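Local coordinates for thymine dioxygenase (Neurospora crassa, PDB 5C3Q), which binds a metal ion, 2-oxoglutarate and thymine, and probably hydroxylates the thymine methyl group as a non-haem dioxygenase, at residues S201-F204 with G209-R212; S21-G26 with E33-I38; V171-D176 with P307-A312. All coordinates share one frame; numbering follows the deposited sequence.

Contact 1: residues S201-F204 with G209-R212; sequences SEVF and GQVR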
loop_
_atom_site.group_PDB
_atom_site.type_symbol
_atom_site.label_atom_id
_atom_site.label_comp_id
_atom_site.label_asym_id
_atom_site.label_seq_id
_atom_site.Cartn_x
_atom_site.Cartn_y
_atom_site.Cartn_z
ATOM N N SER A 201 16.748 -2.626 -19.256
ATOM C CA SER A 201 17.620 -2.295 -18.131
ATOM C C SER A 201 18.508 -1.078 -18.423
ATOM O O SER A 201 18.885 -0.353 -17.501
ATOM C CB SER A 201 18.479 -3.499 -17.736
ATOM O OG SER A 201 19.212 -3.987 -18.845
ATOM N N GLU A 202 18.835 -0.853 -19.698
ATOM C CA GLU A 202 19.676 0.286 -20.087
ATOM C C GLU A 202 19.014 1.638 -19.797
ATOM O O GLU A 202 19.707 2.628 -19.575
ATOM C CB GLU A 202 20.087 0.197 -21.568
ATOM C CG GLU A 202 18.963 0.449 -22.569
ATOM C CD GLU A 202 19.406 0.295 -24.019
ATOM O OE1 GLU A 202 18.527 0.137 -24.892
ATOM O OE2 GLU A 202 20.624 0.336 -24.291
ATOM N N VAL A 203 17.681 1.672 -19.795
ATOM C CA VAL A 203 16.931 2.883 -19.431
ATOM C C VAL A 203 17.386 3.418 -18.075
ATOM O O VAL A 203 17.516 4.630 -17.892
ATOM C CB VAL A 203 15.404 2.633 -19.396
ATOM C CG1 VAL A 203 14.660 3.834 -18.819
ATOM C CG2 VAL A 203 14.883 2.320 -20.791
ATOM N N PHE A 204 17.641 2.505 -17.139
ATOM C CA PHE A 204 18.095 2.863 -15.794
ATOM C C PHE A 204 19.535 3.401 -15.756
ATOM O O PHE A 204 19.929 4.039 -14.781
ATOM C CB PHE A 204 17.940 1.663 -14.852
ATOM C CG PHE A 204 16.507 1.257 -14.624
ATOM C CD1 PHE A 204 15.878 0.354 -15.471
ATOM C CD2 PHE A 204 15.782 1.791 -13.568
ATOM C CE1 PHE A 204 14.557 -0.013 -15.265
ATOM C CE2 PHE A 204 14.460 1.431 -13.358
ATOM C CZ PHE A 204 13.846 0.529 -14.207
ATOM N N GLY A 209 19.193 7.511 -11.490
ATOM C CA GLY A 209 18.173 7.882 -10.507
ATOM C C GLY A 209 16.779 7.380 -10.865
ATOM O O GLY A 209 15.848 7.508 -10.071
ATOM N N GLN A 210 16.642 6.809 -12.059
ATOM C CA GLN A 210 15.379 6.246 -12.546
ATOM C C GLN A 210 14.882 5.104 -11.660
ATOM O O GLN A 210 15.634 4.185 -11.368
ATOM C CB GLN A 210 15.591 5.710 -13.968
ATOM C CG GLN A 210 14.404 5.000 -14.592
ATOM C CD GLN A 210 13.381 5.975 -15.120
ATOM O OE1 GLN A 210 13.542 6.525 -16.215
ATOM N NE2 GLN A 210 12.320 6.198 -14.351
ATOM N N VAL A 211 13.615 5.154 -11.251
ATOM C CA VAL A 211 13.000 4.033 -10.520
ATOM C C VAL A 211 11.618 3.682 -11.072
ATOM O O VAL A 211 11.097 4.363 -11.957
ATOM C CB VAL A 211 12.914 4.303 -9.000
ATOM C CG1 VAL A 211 14.308 4.455 -8.413
ATOM C CG2 VAL A 211 12.066 5.532 -8.693
ATOM N N ARG A 212 11.047 2.592 -10.563
ATOM C CA ARG A 212 9.687 2.199 -10.914
ATOM C C ARG A 212 8.676 2.893 -9.996
ATOM O O ARG A 212 7.626 3.336 -10.458
ATOM C CB ARG A 212 9.533 0.671 -10.886
ATOM C CG ARG A 212 9.842 0.031 -12.233
ATOM C CD ARG A 212 9.705 -1.485 -12.222
ATOM N NE ARG A 212 9.466 -2.008 -13.569
ATOM C CZ ARG A 212 9.521 -3.291 -13.920
ATOM N NH1 ARG A 212 9.822 -4.237 -13.033
ATOM N NH2 ARG A 212 9.272 -3.632 -15.178
#

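Contact 2: residues S21-G26 with E33-I38; sequences SKFLEG and ETAKAI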
loop_
_atom_site.group_PDB
_atom_site.type_symbol
_atom_site.label_atom_id
_atom_site.label_comp_id
_atom_site.label_asym_id
_atom_site.label_seq_id
_atom_site.Cartn_x
_atom_site.Cartn_y
_atom_site.Cartn_z
ATOM N N SER A 21 -4.224 -17.464 9.271
ATOM C CA SER A 21 -5.282 -18.403 9.633
ATOM C C SER A 21 -5.188 -18.803 11.111
ATOM O O SER A 21 -6.193 -19.139 11.733
ATOM C CB SER A 21 -5.243 -19.648 8.735
ATOM O OG SER A 21 -4.183 -20.519 9.090
ATOM N N LYS A 22 -3.982 -18.754 11.669
ATOM C CA LYS A 22 -3.780 -19.060 13.086
ATOM C C LYS A 22 -4.346 -17.978 14.024
ATOM O O LYS A 22 -4.717 -18.284 15.157
ATOM C CB LYS A 22 -2.300 -19.338 13.363
ATOM C CG LYS A 22 -1.817 -20.595 12.643
ATOM C CD LYS A 22 -0.362 -20.933 12.927
ATOM C CE LYS A 22 -0.039 -22.338 12.429
ATOM N NZ LYS A 22 1.369 -22.739 12.697
ATOM N N PHE A 23 -4.427 -16.730 13.560
ATOM C CA PHE A 23 -5.143 -15.692 14.317
ATOM C C PHE A 23 -6.658 -15.887 14.203
ATOM O O PHE A 23 -7.383 -15.744 15.186
ATOM C CB PHE A 23 -4.774 -14.277 13.856
ATOM C CG PHE A 23 -5.610 -13.201 14.500
ATOM C CD1 PHE A 23 -5.429 -12.870 15.836
ATOM C CD2 PHE A 23 -6.604 -12.545 13.782
ATOM C CE1 PHE A 23 -6.210 -11.896 16.442
ATOM C CE2 PHE A 23 -7.385 -11.564 14.378
ATOM C CZ PHE A 23 -7.190 -11.238 15.711
ATOM N N LEU A 24 -7.129 -16.214 13.005
ATOM C CA LEU A 24 -8.563 -16.342 12.757
ATOM C C LEU A 24 -9.173 -17.638 13.300
ATOM O O LEU A 24 -10.296 -17.619 13.799
ATOM C CB LEU A 24 -8.860 -16.220 11.259
ATOM C CG LEU A 24 -8.570 -14.859 10.619
ATOM C CD1 LEU A 24 -8.883 -14.916 9.132
ATOM C CD2 LEU A 24 -9.362 -13.737 11.281
ATOM N N GLU A 25 -8.438 -18.748 13.210
ATOM C CA GLU A 25 -8.982 -20.077 13.541
ATOM C C GLU A 25 -8.330 -20.793 14.730
ATOM O O GLU A 25 -8.833 -21.823 15.169
ATOM C CB GLU A 25 -8.892 -20.987 12.315
ATOM C CG GLU A 25 -9.827 -20.598 11.181
ATOM C CD GLU A 25 -9.455 -21.267 9.872
ATOM O OE1 GLU A 25 -10.280 -22.033 9.332
ATOM O OE2 GLU A 25 -8.329 -21.036 9.386
ATOM N N GLY A 26 -7.221 -20.270 15.246
ATOM C CA GLY A 26 -6.489 -20.941 16.325
ATOM C C GLY A 26 -7.203 -20.896 17.664
ATOM O O GLY A 26 -8.091 -20.071 17.866
ATOM N N GLU A 33 -0.678 -15.551 20.566
ATOM C CA GLU A 33 0.701 -15.658 20.078
ATOM C C GLU A 33 0.833 -15.022 18.693
ATOM O O GLU A 33 1.780 -14.286 18.420
ATOM C CB GLU A 33 1.153 -17.121 20.013
ATOM C CG GLU A 33 2.602 -17.302 19.569
ATOM C CD GLU A 33 3.013 -18.761 19.435
ATOM O OE1 GLU A 33 4.062 -19.134 20.003
ATOM O OE2 GLU A 33 2.293 -19.539 18.766
ATOM N N THR A 34 -0.123 -15.318 17.822
ATOM C CA THR A 34 -0.099 -14.821 16.453
ATOM C C THR A 34 -0.317 -13.303 16.413
ATOM O O THR A 34 0.366 -12.593 15.678
ATOM C CB THR A 34 -1.155 -15.543 15.591
ATOM O OG1 THR A 34 -0.951 -16.959 15.684
ATOM C CG2 THR A 34 -1.049 -15.129 14.139
ATOM N N ALA A 35 -1.266 -12.816 17.206
ATOM C CA ALA A 35 -1.546 -11.386 17.290
ATOM C C ALA A 35 -0.323 -10.611 17.783
ATOM O O ALA A 35 0.014 -9.559 17.235
ATOM C CB ALA A 35 -2.736 -11.133 18.202
ATOM N N LYS A 36 0.340 -11.139 18.812
ATOM C CA LYS A 36 1.570 -10.537 19.333
ATOM C C LYS A 36 2.691 -10.506 18.297
ATOM O O LYS A 36 3.465 -9.546 18.254
ATOM C CB LYS A 36 2.049 -11.272 20.593
ATOM C CG LYS A 36 1.209 -10.991 21.828
ATOM C CD LYS A 36 1.652 -11.844 23.005
ATOM C CE LYS A 36 0.918 -11.458 24.275
ATOM N NZ LYS A 36 1.392 -12.244 25.445
ATOM N N ALA A 37 2.783 -11.552 17.475
ATOM C CA ALA A 37 3.798 -11.616 16.416
ATOM C C ALA A 37 3.536 -10.557 15.343
ATOM O O ALA A 37 4.464 -9.902 14.867
ATOM C CB ALA A 37 3.833 -13.003 15.789
ATOM N N ILE A 38 2.267 -10.406 14.971
ATOM C CA ILE A 38 1.844 -9.371 14.030
ATOM C C ILE A 38 2.201 -7.988 14.577
ATOM O O ILE A 38 2.844 -7.197 13.895
ATOM C CB ILE A 38 0.331 -9.472 13.731
ATOM C CG1 ILE A 38 0.050 -10.722 12.885
ATOM C CG2 ILE A 38 -0.177 -8.226 13.018
ATOM C CD1 ILE A 38 -1.410 -11.131 12.830
#

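Contact 3: residues V171-D176 with P307-A312; sequences VGMGID and PGTYAA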
loop_
_atom_site.group_PDB
_atom_site.type_symbol
_atom_site.label_atom_id
_atom_site.label_comp_id
_atom_site.label_asym_id
_atom_site.label_seq_id
_atom_site.Cartn_x
_atom_site.Cartn_y
_atom_site.Cartn_z
ATOM N N VAL A 171 -5.644 -7.111 19.766
ATOM C CA VAL A 171 -5.415 -8.281 20.610
ATOM C C VAL A 171 -3.951 -8.316 21.051
ATOM O O VAL A 171 -3.658 -8.606 22.204
ATOM C CB VAL A 171 -5.818 -9.594 19.894
ATOM C CG1 VAL A 171 -5.370 -10.815 20.689
ATOM C CG2 VAL A 171 -7.328 -9.635 19.691
ATOM N N GLY A 172 -3.039 -7.993 20.138
ATOM C CA GLY A 172 -1.615 -7.938 20.463
ATOM C C GLY A 172 -1.299 -6.884 21.513
ATOM O O GLY A 172 -0.447 -7.091 22.374
ATOM N N MET A 173 -1.998 -5.752 21.430
ATOM C CA MET A 173 -1.850 -4.651 22.387
ATOM C C MET A 173 -2.484 -4.955 23.743
ATOM O O MET A 173 -2.182 -4.283 24.729
ATOM C CB MET A 173 -2.491 -3.370 21.833
ATOM C CG MET A 173 -1.674 -2.649 20.774
ATOM S SD MET A 173 -2.594 -1.245 20.109
ATOM C CE MET A 173 -1.387 -0.526 18.999
ATOM N N GLY A 174 -3.381 -5.935 23.790
ATOM C CA GLY A 174 -4.092 -6.266 25.023
ATOM C C GLY A 174 -5.247 -5.322 25.321
ATOM O O GLY A 174 -5.712 -5.244 26.455
ATOM N N ILE A 175 -5.714 -4.601 24.305
ATOM C CA ILE A 175 -6.892 -3.747 24.453
ATOM C C ILE A 175 -8.100 -4.520 23.935
ATOM O O ILE A 175 -7.960 -5.653 23.476
ATOM C CB ILE A 175 -6.729 -2.390 23.722
ATOM C CG1 ILE A 175 -6.627 -2.573 22.197
ATOM C CG2 ILE A 175 -5.509 -1.658 24.264
ATOM C CD1 ILE A 175 -6.544 -1.273 21.420
ATOM N N ASP A 176 -9.284 -3.919 24.018
ATOM C CA ASP A 176 -10.492 -4.567 23.522
ATOM C C ASP A 176 -10.253 -5.025 22.080
ATOM O O ASP A 176 -9.811 -4.235 21.237
ATOM C CB ASP A 176 -11.688 -3.615 23.599
ATOM C CG ASP A 176 -13.011 -4.322 23.386
ATOM O OD1 ASP A 176 -13.318 -4.693 22.231
ATOM O OD2 ASP A 176 -13.749 -4.506 24.381
ATOM N N PRO A 307 -5.075 3.856 23.544
ATOM C CA PRO A 307 -4.775 3.496 24.934
ATOM C C PRO A 307 -3.723 2.391 25.047
ATOM O O PRO A 307 -3.759 1.417 24.292
ATOM C CB PRO A 307 -6.127 3.021 25.492
ATOM C CG PRO A 307 -7.014 2.828 24.310
ATOM C CD PRO A 307 -6.514 3.759 23.252
ATOM N N GLY A 308 -2.788 2.566 25.977
ATOM C CA GLY A 308 -1.711 1.610 26.191
ATOM C C GLY A 308 -0.453 1.870 25.383
ATOM O O GLY A 308 0.485 1.079 25.449
ATOM N N THR A 309 -0.422 2.968 24.624
ATOM C CA THR A 309 0.762 3.356 23.846
ATOM C C THR A 309 1.576 4.466 24.524
ATOM O O THR A 309 2.534 4.983 23.949
ATOM C CB THR A 309 0.378 3.819 22.427
ATOM O OG1 THR A 309 -0.524 4.926 22.505
ATOM C CG2 THR A 309 -0.270 2.685 21.647
ATOM N N TYR A 310 1.187 4.824 25.745
ATOM C CA TYR A 310 1.886 5.831 26.534
ATOM C C TYR A 310 1.481 5.673 28.001
ATOM O O TYR A 310 0.378 5.215 28.289
ATOM C CB TYR A 310 1.512 7.235 26.053
ATOM C CG TYR A 310 0.042 7.536 26.212
ATOM C CD1 TYR A 310 -0.878 7.089 25.271
ATOM C CD2 TYR A 310 -0.434 8.238 27.318
ATOM C CE1 TYR A 310 -2.231 7.340 25.416
ATOM C CE2 TYR A 310 -1.788 8.494 27.472
ATOM C CZ TYR A 310 -2.680 8.042 26.516
ATOM O OH TYR A 310 -4.027 8.287 26.647
ATOM N N ALA A 311 2.370 6.054 28.915
ATOM C CA ALA A 311 2.061 6.034 30.348
ATOM C C ALA A 311 1.582 7.414 30.801
ATOM O O ALA A 311 0.393 7.610 31.061
ATOM C CB ALA A 311 3.268 5.578 31.159
ATOM N N ALA A 312 2.502 8.370 30.886
ATOM C CA ALA A 312 2.156 9.743 31.233
ATOM C C ALA A 312 1.705 10.492 29.984
ATOM O O ALA A 312 2.154 10.195 28.876
ATOM C CB ALA A 312 3.345 10.446 31.875
#

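Contact 1: residues S201-F204 with G209-R212
Phe204 lies against Gln210, and this pair forms the tight part of the contact. The ring presents its edge to the Gln210 backbone. CD2 of Phe204 comes to 3.3 Å from the carbonyl O of Gln210, which lies in the plane of the ring. The same stretch of ring also meets the side chain, with Phe204 CD2 3.6 Å from Gln210 CG. Ring and side-chain amide stand nearly perpendicular, 81° apart. Gln210 reaches this place with CG anti to its backbone N (chi1 176°) and then bends at chi2, which turns the amide away from the ring. The amide is bonded at both ends. NE2 of Gln210 donates to Val211 O over 3.3 Å, bent to 152°, and also bonds to Pro117 O. OE1 is bonded by Asn207 ND2, so the rotation of this buried group is fixed.

The other side is looser. Val203 CG1 only brushes Gln210 OE1 at 3.9 Å, and Val203 is partly exposed. No hydrogen bond joins the two segments. At the far end of the ring, Phe204 CZ stays 4.5 Å from Arg212 CG. The Arg212 guanidinium points elsewhere and bonds through NH2 to Pro286 O and Pro197 O. Its side chain lies about 4 Å from those of Tyr196 and Arg288, which bind 2-oxoglutarate, consistent with a second-shell position at the cosubstrate site. The contact closes the short helical connection from strand 190-200 to strand 213-216, the strand that ends in metal ligand His216 of the double-stranded beta-helix.

Contact 2: residues S21-G26 with E33-I38
Phe23 and Thr34 are the nearest backbone neighbours in a small helical hairpin, with CA atoms 5.5 Å apart. Helix 21-25 turns back onto helix 28-44 in the N-terminal part of the protein, within the range of the family's N-terminal non-haem dioxygenase region. The two short helical segments cross at -136°, with axes 8.9 Å apart.

Apolar packing carries most of the contact. Thr34 CG2 touches the Phe23 backbone and side chain together, 3.8 Å from Phe23 N and 3.8 Å from Phe23 CB. The ring goes on to Ala35. With chi1 at 173° the Phe23 ring carbon CG lies beside the carbonyl carbon, which carries CD1 and CE1 to the Ala35 methyl, with Phe23 CE1 4.0 Å from Ala35 CB. The ring meets that methyl obliquely. Ala168 of helix 147-173 also packs on Phe23.

Hydrogen bonds play a smaller part, and none crosses between the segments. Thr34 OG1 is bonded within its own helix to Leu30 O. With an alanine at Thr34, the lost OG1 and CG2 would probably leave a gap against Phe23 N and CB and deprive Leu30 O of its hydroxyl partner. Within the short helix, Glu25 N bonds to Ser21 O at 2.7 Å, whereas the next bond, from Gly26 N to Lys22 O, is weak.

The opposite charges of Lys22 and Glu33 do not meet. Lys22 runs out extended beyond CG, and its NZ stays 6.9 Å from Glu33 OE2, so any attraction is likely to be weak.

Lys22 meets the other helix near its base instead, in a van der Waals contact where Lys22 CB rests 3.6 Å from Thr34 OG1.

Contact 3: residues V171-D176 with P307-A312
Ile175 reaches Pro307 with one methyl group. Ile175 CG2 stands 3.5 Å from Pro307 O, a van der Waals touch on a carbonyl oxygen. A second, looser touch joins two methyls tip to tip, Met173 CE and Thr309 CG2, 4.3 Å apart. No hydrogen bond crosses, and the contact lies at the surface.

Torsions and backbone turns set these groups in place. Ile175 has CG1 between its backbone N and carbonyl carbon (chi1 65°), which puts CG2 beside the backbone N. Met173 is extended through chi2 and chi3, so CE reaches Thr309 at full stretch. Between Met173 and Ile175 the long helix 147-173 ends in a Schellman motif. Gly174 takes a positive phi of 79°, and its N bonds to Val171 O over 3.1 Å. The chain then turns out of the helix and brings Ile175 toward the loop between strands 302-303 and 321-322.

In that loop Gly308 has a positive phi, at which a CB would be jammed against Pro307 O. Thr309 OG1 bonds to Ile306 O, which fixes the hydroxyl and with it the direction of CG2. Farther out, Pro307 packs on Tyr179 and Thr309 on Thr267. Met173 rests on Leu39 of helix 28-44.

In the fold
Contacts 2 and 3 are neighbours on one side of the chain, with centres 18 Å apart. They meet where helix 28-44 packs on the end of helix 147-173: Ala35 CB is 3.6 Å from Val171 CG1. Contact 1 lies across the chain's centre, its centre 40 Å from contact 2's and 44 Å from contact 3's. Along the chain contact 2 closes first. The segments of contact 3 lie 131 residues apart, with contact 1 and the metal ligands between them. Contact 2 joins two N-terminal helices, and contact 3 ties the end of helix 147-173 to a surface loop late in the chain. Contact 1 belongs to a connection of the double-stranded beta-helix near the 2-oxoglutarate site.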